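Enoyl-CoA hydratase carB homologue (Streptomyces cattleya, PDB 5O34) probably catalyses a carbon-carbon bond-forming or related step on a coenzyme A thioester in thienamycin biosynthesis, as a crotonase-superfamily enzyme. Local coordinates at residues V90-V94 / A237-S241. Numbering follows the deposited sequence.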
# COMPACT_ATOMS: atom_id res chain seq x y z
N VAL A 90 5.17 29.60 11.87
CA VAL A 90 5.75 28.34 11.39
C VAL A 90 4.82 27.72 10.32
O VAL A 90 3.62 27.58 10.55
CB VAL A 90 6.00 27.35 12.57
CG1 VAL A 90 6.49 25.98 12.08
CG2 VAL A 90 6.98 27.93 13.58
N ARG A 91 5.39 27.38 9.15
CA ARG A 91 4.65 26.76 8.05
C ARG A 91 5.20 25.38 7.68
O ARG A 91 4.46 24.56 7.13
CB ARG A 91 4.54 27.69 6.84
CG ARG A 91 3.39 28.68 7.00
CD ARG A 91 3.24 29.68 5.86
NE ARG A 91 4.48 30.40 5.55
CZ ARG A 91 5.00 31.38 6.28
NH1 ARG A 91 4.41 31.77 7.41
NH2 ARG A 91 6.13 31.97 5.91
N CYS A 92 6.47 25.10 8.03
CA CYS A 92 7.13 23.81 7.80
C CYS A 92 8.12 23.49 8.91
O CYS A 92 8.77 24.40 9.42
CB CYS A 92 7.78 23.75 6.42
SG CYS A 92 8.11 22.05 5.84
N VAL A 93 8.24 22.20 9.25
CA VAL A 93 9.14 21.67 10.29
C VAL A 93 10.17 20.73 9.65
O VAL A 93 9.80 19.92 8.80
CB VAL A 93 8.35 20.93 11.40
CG1 VAL A 93 9.27 20.46 12.53
CG2 VAL A 93 7.20 21.77 11.95
N VAL A 94 11.45 20.84 10.06
CA VAL A 94 12.53 19.97 9.59
C VAL A 94 13.14 19.29 10.81
O VAL A 94 13.72 19.96 11.67
CB VAL A 94 13.60 20.71 8.73
CG1 VAL A 94 14.73 19.77 8.30
CG2 VAL A 94 12.97 21.37 7.51
N ALA A 237 11.79 22.72 2.41
CA ALA A 237 11.04 23.39 3.49
C ALA A 237 10.57 24.78 3.05
O ALA A 237 9.43 25.15 3.32
CB ALA A 237 11.90 23.50 4.73
N ARG A 238 11.43 25.50 2.30
CA ARG A 238 11.16 26.82 1.72
C ARG A 238 10.02 26.75 0.70
O ARG A 238 9.12 27.59 0.74
CB ARG A 238 12.44 27.38 1.07
CG ARG A 238 12.72 28.83 1.41
CD ARG A 238 14.18 29.21 1.17
NE ARG A 238 15.06 28.78 2.25
CZ ARG A 238 16.18 28.07 2.08
NH1 ARG A 238 16.55 27.69 0.86
NH2 ARG A 238 16.92 27.74 3.12
N THR A 239 10.02 25.71 -0.18
CA THR A 239 8.96 25.48 -1.18
C THR A 239 7.60 25.24 -0.47
O THR A 239 6.61 25.89 -0.81
CB THR A 239 9.35 24.34 -2.13
OG1 THR A 239 10.57 24.67 -2.81
CG2 THR A 239 8.25 24.02 -3.16
N ILE A 240 7.59 24.32 0.54
CA ILE A 240 6.38 24.00 1.32
C ILE A 240 5.88 25.25 2.04
O ILE A 240 4.69 25.56 1.95
CB ILE A 240 6.57 22.79 2.29
CG1 ILE A 240 7.05 21.52 1.52
CG2 ILE A 240 5.26 22.51 3.03
CD1 ILE A 240 7.55 20.35 2.39
N SER A 241 6.81 26.00 2.67
CA SER A 241 6.51 27.25 3.38
C SER A 241 5.89 28.33 2.48
O SER A 241 5.07 29.11 2.95
CB SER A 241 7.75 27.80 4.07
OG SER A 241 7.37 28.68 5.10
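When a helix lies along a beta sheet, small residues on the helix let the backbones come close, and side chains from both layers, in ordinary staggered rotamers, meet in the space between. Strand 92-94 and helix 237-241 show this well: their axes run nearly antiparallel, at 163°, and approach to 8.3 Å. The CA-to-CB bond of Cys92 points toward the helix. Its t rotamer (chi1 -160°) carries SG to 3.9 Å from Ile240 CD1 and 4.2 Å from Ala237 CB, while its CB rests 3.8 Å from Ala237 O, a carbonyl already engaged by Ser241 N in the helical hydrogen bond. Ile240, with chi1 m and chi2 t, extends its CD1 to meet that sulfur; its side chain also packs on Leu204 of a second subunit. Val94, two residues along the strand, points sideways, yet its CG2 still comes within 3.7 Å of Ala237 CB. This is the helix-on-sheet layering of the crotonase fold: strand 92-96 lies inside the six-stranded sheet, between strands 55-59 and 142-146, and helix 229-242 packs along one face, with Ala237 touching Ile55 and Ile143 on those neighbours. Near the C-terminal end of the helix the apolar contact gives way to a polar one. Arg91 bends at chi3 (-53°), after a t chi2 (178°), and its NE donates a hydrogen bond to Ser241 O, 3.0 Å away and near the guanidinium plane. Ser241 OG, placed by a t rotamer, is hydrogen-bonded to the backbone oxygen of Asp53.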